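PDB 5V9X: ATP-dependent DNA helicase from Mycobacterium smegmatis, which probably uses ATP to translocate 3'-to-5' along single-stranded DNA and unwind RNA:DNA duplexes, as a bacterial helicase of the Lhr family. Local coordinates for residues D85-P90 and P159-I164; P550-F555 and G620-R625. All coordinates share one frame; numbering follows the deposited sequence.

Interaction 1 (D85-P90 and P159-I164)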
loop_
_atom_site.group_PDB
_atom_site.type_symbol
_atom_site.label_atom_id
_atom_site.label_comp_id
_atom_site.label_asym_id
_atom_site.label_seq_id
_atom_site.Cartn_x
_atom_site.Cartn_y
_atom_site.Cartn_z
ATOM N N ASP A 85 26.092 0.494 19.646
ATOM C CA ASP A 85 26.946 0.655 20.818
ATOM C C ASP A 85 27.405 -0.696 21.352
ATOM O O ASP A 85 28.569 -0.853 21.740
ATOM C CB ASP A 85 26.208 1.445 21.899
ATOM C CG ASP A 85 27.120 1.875 23.030
ATOM O OD1 ASP A 85 28.222 2.386 22.740
ATOM O OD2 ASP A 85 26.737 1.711 24.207
ATOM N N ARG A 86 26.510 -1.686 21.365
ATOM C CA ARG A 86 26.888 -3.014 21.838
ATOM C C ARG A 86 27.886 -3.675 20.896
ATOM O O ARG A 86 28.824 -4.344 21.345
ATOM C CB ARG A 86 25.644 -3.887 22.002
ATOM N N LEU A 87 27.703 -3.500 19.584
ATOM C CA LEU A 87 28.666 -4.038 18.629
ATOM C C LEU A 87 30.017 -3.342 18.737
ATOM O O LEU A 87 31.044 -3.928 18.377
ATOM C CB LEU A 87 28.118 -3.918 17.207
ATOM C CG LEU A 87 27.081 -4.963 16.791
ATOM C CD1 LEU A 87 26.262 -4.467 15.610
ATOM C CD2 LEU A 87 27.762 -6.283 16.452
ATOM N N ALA A 88 30.043 -2.101 19.230
ATOM C CA ALA A 88 31.302 -1.390 19.407
ATOM C C ALA A 88 32.025 -1.788 20.687
ATOM O O ALA A 88 33.245 -1.611 20.773
ATOM C CB ALA A 88 31.059 0.121 19.399
ATOM N N ASP A 89 31.304 -2.319 21.669
ATOM C CA ASP A 89 31.920 -2.721 22.924
ATOM C C ASP A 89 32.980 -3.789 22.666
ATOM O O ASP A 89 32.776 -4.679 21.832
ATOM C CB ASP A 89 30.853 -3.250 23.889
ATOM C CG ASP A 89 31.395 -3.527 25.287
ATOM O OD1 ASP A 89 32.290 -4.387 25.437
ATOM O OD2 ASP A 89 30.912 -2.882 26.243
ATOM N N PRO A 90 34.137 -3.721 23.346
ATOM C CA PRO A 90 35.165 -4.764 23.260
ATOM C C PRO A 90 34.633 -6.140 23.661
ATOM O O PRO A 90 35.339 -6.884 24.340
ATOM C CB PRO A 90 36.233 -4.285 24.245
ATOM C CG PRO A 90 36.058 -2.807 24.294
ATOM C CD PRO A 90 34.582 -2.575 24.157
ATOM N N PRO A 159 29.012 -13.452 6.701
ATOM C CA PRO A 159 27.805 -12.652 6.882
ATOM C C PRO A 159 28.117 -11.345 7.580
ATOM O O PRO A 159 29.038 -11.269 8.417
ATOM C CB PRO A 159 26.911 -13.554 7.743
ATOM C CG PRO A 159 27.861 -14.455 8.456
ATOM C CD PRO A 159 28.979 -14.696 7.488
ATOM N N PRO A 160 27.376 -10.287 7.270
ATOM C CA PRO A 160 27.610 -8.997 7.922
ATOM C C PRO A 160 26.979 -8.938 9.305
ATOM O O PRO A 160 26.034 -9.662 9.625
ATOM C CB PRO A 160 26.940 -8.000 6.971
ATOM C CG PRO A 160 25.824 -8.786 6.361
ATOM C CD PRO A 160 26.326 -10.206 6.239
ATOM N N ASP A 161 27.528 -8.046 10.134
ATOM C CA ASP A 161 26.974 -7.847 11.469
ATOM C C ASP A 161 25.588 -7.220 11.399
ATOM O O ASP A 161 24.703 -7.566 12.188
ATOM C CB ASP A 161 27.915 -6.983 12.307
ATOM C CG ASP A 161 29.260 -7.643 12.544
ATOM O OD1 ASP A 161 29.343 -8.888 12.462
ATOM O OD2 ASP A 161 30.237 -6.914 12.820
ATOM N N VAL A 162 25.381 -6.301 10.462
ATOM C CA VAL A 162 24.086 -5.673 10.228
ATOM C C VAL A 162 23.611 -6.109 8.850
ATOM O O VAL A 162 24.182 -5.704 7.830
ATOM C CB VAL A 162 24.164 -4.143 10.323
ATOM C CG1 VAL A 162 22.804 -3.525 10.022
ATOM C CG2 VAL A 162 24.668 -3.716 11.693
ATOM N N LEU A 163 22.569 -6.932 8.810
ATOM C CA LEU A 163 21.973 -7.370 7.556
ATOM C C LEU A 163 20.754 -6.510 7.251
ATOM O O LEU A 163 19.824 -6.430 8.061
ATOM C CB LEU A 163 21.580 -8.847 7.605
ATOM C CG LEU A 163 21.045 -9.379 6.275
ATOM C CD1 LEU A 163 22.132 -9.332 5.208
ATOM C CD2 LEU A 163 20.489 -10.786 6.424
ATOM N N ILE A 164 20.768 -5.867 6.089
ATOM C CA ILE A 164 19.647 -5.080 5.587
ATOM C C ILE A 164 19.007 -5.868 4.454
ATOM O O ILE A 164 19.708 -6.343 3.553
ATOM C CB ILE A 164 20.110 -3.694 5.105
ATOM C CG1 ILE A 164 20.718 -2.897 6.263
ATOM C CG2 ILE A 164 18.960 -2.940 4.472
ATOM C CD1 ILE A 164 21.383 -1.609 5.829
#

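Interaction 2 (P550-F555 and G620-R625). With nucleotides of chain B.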
loop_
_atom_site.group_PDB
_atom_site.type_symbol
_atom_site.label_atom_id
_atom_site.label_comp_id
_atom_site.label_asym_id
_atom_site.label_seq_id
_atom_site.Cartn_x
_atom_site.Cartn_y
_atom_site.Cartn_z
ATOM N N PRO A 550 0.700 -10.250 -5.550
ATOM C CA PRO A 550 0.111 -11.064 -6.614
ATOM C C PRO A 550 0.551 -10.629 -8.002
ATOM O O PRO A 550 0.913 -9.475 -8.243
ATOM C CB PRO A 550 -1.393 -10.837 -6.427
ATOM C CG PRO A 550 -1.477 -9.455 -5.872
ATOM C CD PRO A 550 -0.261 -9.276 -4.999
ATOM N N ASP A 551 0.509 -11.587 -8.926
ATOM C CA ASP A 551 0.696 -11.307 -10.346
ATOM C C ASP A 551 -0.588 -10.688 -10.877
ATOM O O ASP A 551 -1.592 -11.378 -11.071
ATOM C CB ASP A 551 1.045 -12.577 -11.114
ATOM C CG ASP A 551 2.499 -12.977 -10.957
ATOM O OD1 ASP A 551 3.261 -12.226 -10.315
ATOM O OD2 ASP A 551 2.880 -14.047 -11.483
ATOM N N ARG A 552 -0.568 -9.380 -11.098
ATOM C CA ARG A 552 -1.660 -8.692 -11.765
ATOM C C ARG A 552 -1.292 -8.421 -13.219
ATOM O O ARG A 552 -0.121 -8.456 -13.606
ATOM C CB ARG A 552 -2.002 -7.380 -11.053
ATOM C CG ARG A 552 -3.201 -7.483 -10.132
ATOM C CD ARG A 552 -2.839 -7.109 -8.711
ATOM N NE ARG A 552 -3.951 -7.334 -7.791
ATOM C CZ ARG A 552 -3.927 -7.016 -6.500
ATOM N NH1 ARG A 552 -2.847 -6.452 -5.971
ATOM N NH2 ARG A 552 -4.984 -7.260 -5.738
ATOM N N GLY A 553 -2.314 -8.158 -14.024
ATOM C CA GLY A 553 -2.097 -7.863 -15.424
ATOM C C GLY A 553 -3.372 -7.530 -16.161
ATOM O O GLY A 553 -4.454 -8.002 -15.800
ATOM N N MET A 554 -3.254 -6.718 -17.204
ATOM C CA MET A 554 -4.403 -6.253 -17.962
ATOM C C MET A 554 -4.508 -6.997 -19.284
ATOM O O MET A 554 -3.497 -7.308 -19.920
ATOM C CB MET A 554 -4.316 -4.748 -18.217
ATOM C CG MET A 554 -4.417 -3.915 -16.956
ATOM S SD MET A 554 -5.451 -2.457 -17.183
ATOM C CE MET A 554 -4.473 -1.536 -18.365
ATOM N N PHE A 555 -5.742 -7.284 -19.682
ATOM C CA PHE A 555 -6.033 -7.861 -20.991
ATOM C C PHE A 555 -5.816 -6.786 -22.048
ATOM O O PHE A 555 -6.706 -5.974 -22.312
ATOM C CB PHE A 555 -7.467 -8.379 -21.035
ATOM C CG PHE A 555 -7.697 -9.652 -20.261
ATOM C CD1 PHE A 555 -7.570 -9.681 -18.882
ATOM C CD2 PHE A 555 -8.089 -10.810 -20.915
ATOM C CE1 PHE A 555 -7.802 -10.846 -18.175
ATOM C CE2 PHE A 555 -8.326 -11.975 -20.210
ATOM C CZ PHE A 555 -8.177 -11.995 -18.841
ATOM N N GLY A 620 -8.530 0.362 -10.115
ATOM C CA GLY A 620 -7.175 0.878 -10.143
ATOM C C GLY A 620 -6.189 -0.110 -9.565
ATOM O O GLY A 620 -5.301 -0.601 -10.272
ATOM N N ASP A 621 -6.359 -0.428 -8.280
ATOM C CA ASP A 621 -5.557 -1.456 -7.623
ATOM C C ASP A 621 -6.047 -1.712 -6.201
ATOM O O ASP A 621 -6.396 -0.770 -5.479
ATOM C CB ASP A 621 -4.081 -1.062 -7.605
ATOM C CG ASP A 621 -3.232 -2.060 -6.863
ATOM O OD1 ASP A 621 -3.081 -1.905 -5.634
ATOM O OD2 ASP A 621 -2.741 -3.011 -7.505
ATOM N N SER A 622 -6.066 -2.981 -5.801
ATOM C CA SER A 622 -6.414 -3.405 -4.451
ATOM C C SER A 622 -7.814 -2.982 -4.027
ATOM O O SER A 622 -8.787 -3.260 -4.739
ATOM C CB SER A 622 -5.381 -2.885 -3.442
ATOM O OG SER A 622 -4.142 -3.547 -3.632
ATOM N N VAL A 623 -7.942 -2.327 -2.874
ATOM C CA VAL A 623 -9.245 -2.262 -2.207
ATOM C C VAL A 623 -10.064 -1.052 -2.650
ATOM O O VAL A 623 -11.233 -1.192 -3.017
ATOM C CB VAL A 623 -9.062 -2.316 -0.673
ATOM C CG1 VAL A 623 -8.447 -3.646 -0.271
ATOM C CG2 VAL A 623 -8.208 -1.168 -0.157
ATOM N N GLY A 624 -9.506 0.151 -2.611
ATOM C CA GLY A 624 -10.252 1.362 -2.902
ATOM C C GLY A 624 -10.317 2.275 -1.694
ATOM O O GLY A 624 -9.643 2.067 -0.681
ATOM N N ARG A 625 -11.157 3.300 -1.808
ATOM C CA ARG A 625 -11.234 4.328 -0.774
ATOM C C ARG A 625 -11.835 3.752 0.504
ATOM O O ARG A 625 -12.847 3.040 0.445
ATOM C CB ARG A 625 -12.067 5.515 -1.253
ATOM C CG ARG A 625 -11.608 6.847 -0.681
ATOM C CD ARG A 625 -12.766 7.766 -0.327
ATOM N NE ARG A 625 -13.600 8.112 -1.476
ATOM C CZ ARG A 625 -13.265 9.009 -2.397
ATOM N NH1 ARG A 625 -12.105 9.644 -2.317
ATOM N NH2 ARG A 625 -14.086 9.265 -3.403
ATOM P P DG B 6 -4.536 0.760 -14.329
ATOM O OP1 DG B 6 -3.711 0.350 -15.487
ATOM O OP2 DG B 6 -5.340 -0.248 -13.601
ATOM O "O5'" DG B 6 -3.596 1.472 -13.266
ATOM C "C5'" DG B 6 -2.710 0.717 -12.500
ATOM C "C4'" DG B 6 -1.961 1.619 -11.552
ATOM O "O4'" DG B 6 -2.894 2.256 -10.652
ATOM C "C3'" DG B 6 -0.928 0.911 -10.688
ATOM O "O3'" DG B 6 0.346 1.454 -10.955
ATOM C "C2'" DG B 6 -1.383 1.180 -9.243
ATOM C "C1'" DG B 6 -2.296 2.391 -9.392
ATOM N N9 DG B 6 -3.365 2.473 -8.389
ATOM C C8 DG B 6 -4.680 2.807 -8.619
ATOM N N7 DG B 6 -5.416 2.806 -7.543
ATOM C C5 DG B 6 -4.536 2.453 -6.526
ATOM C C6 DG B 6 -4.766 2.292 -5.137
ATOM O O6 DG B 6 -5.827 2.433 -4.512
ATOM N N1 DG B 6 -3.602 1.926 -4.461
ATOM C C2 DG B 6 -2.374 1.741 -5.052
ATOM N N2 DG B 6 -1.368 1.390 -4.238
ATOM N N3 DG B 6 -2.144 1.891 -6.351
ATOM C C4 DG B 6 -3.266 2.246 -7.028
ATOM P P DC B 7 1.495 0.539 -11.598
ATOM O OP1 DC B 7 2.034 1.235 -12.785
ATOM O OP2 DC B 7 0.972 -0.838 -11.724
ATOM O "O5'" DC B 7 2.614 0.551 -10.476
ATOM C "C5'" DC B 7 2.847 1.747 -9.752
ATOM C "C4'" DC B 7 3.304 1.435 -8.347
ATOM O "O4'" DC B 7 2.191 0.976 -7.564
ATOM C "C3'" DC B 7 4.341 0.325 -8.257
ATOM O "O3'" DC B 7 5.631 0.891 -8.123
ATOM C "C2'" DC B 7 3.941 -0.475 -7.004
ATOM C "C1'" DC B 7 2.701 0.249 -6.482
ATOM N N1 DC B 7 1.651 -0.679 -5.990
ATOM C C2 DC B 7 1.392 -0.762 -4.619
ATOM O O2 DC B 7 2.038 -0.047 -3.841
ATOM N N3 DC B 7 0.436 -1.619 -4.182
ATOM C C4 DC B 7 -0.233 -2.371 -5.056
ATOM N N4 DC B 7 -1.167 -3.203 -4.580
ATOM C C5 DC B 7 0.023 -2.304 -6.457
ATOM C C6 DC B 7 0.964 -1.454 -6.876
#

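Interaction 1 (D85-P90 and P159-I164)
Leu87, in the last turn of helix 75-88, faces Asp161 at the entrance to strand 162-165 with their CA atoms 8.3 Å apart, a spacing that side chains alone bridge, since no hydrogen bond joins the two segments. Leu87 reaches across with both methyls. With CG anti to its carbonyl carbon (chi1 -78°), the forked end is directed at the strand, and each branch takes one neighbour: CD2 lies against Asp161 CB at 4.2 Å, while CD1 meets Val162 CG2 at 4.3 Å. The touch on Asp161 involves the aliphatic root of that side chain, not its carboxylate. Val162 offers a single methyl, CG2. The contact is small, burying 96 Å² in all, and it is apolar in character. The helix ends one residue on, at Ala88: Asp89 is the first residue to leave helical backbone angles, its N bonding Arg86 O at 3.2 Å. The arrangement is helix-on-sheet packing within the DEAD/DEAH-box, RecA-like domain, where the helix that follows the probable P-loop lies against the parallel sheet. Leu87 and Val162 both also touch Val100 of strand 100-103, so that the three form one apolar patch. Strand 162-165 runs between strands 140-143 and 100-103, with Val162 bonded through its backbone to Gly141 and Leu163 to Val100, while the Asp161 N is taken by Thr139 OG1 at the strand's start.

Interaction 2 (P550-F555 and G620-R625)
Arg552 and Asp621 approach each other beside the single-stranded DNA, where two irregular loops, the first in the winged-helix part of this Lhr-type helicase, meet next to nucleotides DG6 and DC7 of chain B. Asp621 is the side chain in closest touch with the DNA, but Gly620 to Ser622 are poorly ordered, so its close contacts are uncertain. Its CB lies over the guanine base, 3.5 Å from C4 of DG6. From there CG runs anti to the backbone N (chi1 177°), away from the guanine and toward the next base, so that Asp621 is wedged between two successive nucleotides. The carboxylate comes up beside the amino end of the DC7 cytosine, with OD1 above the plane of the base, at separations too short to be taken literally. At the tip, OD2 also looks across to Arg552 NH1 at 3.8 Å. This is a long, purely electrostatic salt bridge, since OD2 sits well out of the guanidinium plane; the planes of the two groups are 76° apart. The stronger partner of Arg552 is Glu782, which pairs with its NE, and Pro550 CG lies over one guanidinium face, offset toward its rim. Pro550 and Arg552 also pack on a thymine base, while Met554 brings its CE to 3.5 Å from the phosphate oxygen OP1 of DG6. Pro550, Arg552, Met554 and Asp621 thus line the DNA strand at both bases and backbone, consistent with a path for the tracking strand. Ser622 OG donates to Asp621 OD1 at 2.8 Å, meeting that oxygen 49° out of the carboxylate plane.

Interactions 1 and 2 come in series along the chain and share no sheet. Their centres are 41 Å apart and their nearest atoms about 21 Å, so neither touches the other. Interaction 1 belongs to the first RecA-like domain, on the parallel sheet that includes strands 100-103, 140-143 and 162-165. Most of the strands of a second seven-stranded parallel sheet, between residues 256 and 429, intervene in sequence before interaction 2 begins in the loops around helix 574-578. The first contact is partly buried helix-to-sheet packing in the ATPase motor, about 8 Å from the DNA at its nearest atom, whereas the second touches the bound strand directly, in the region that follows most of the two RecA-like sheets.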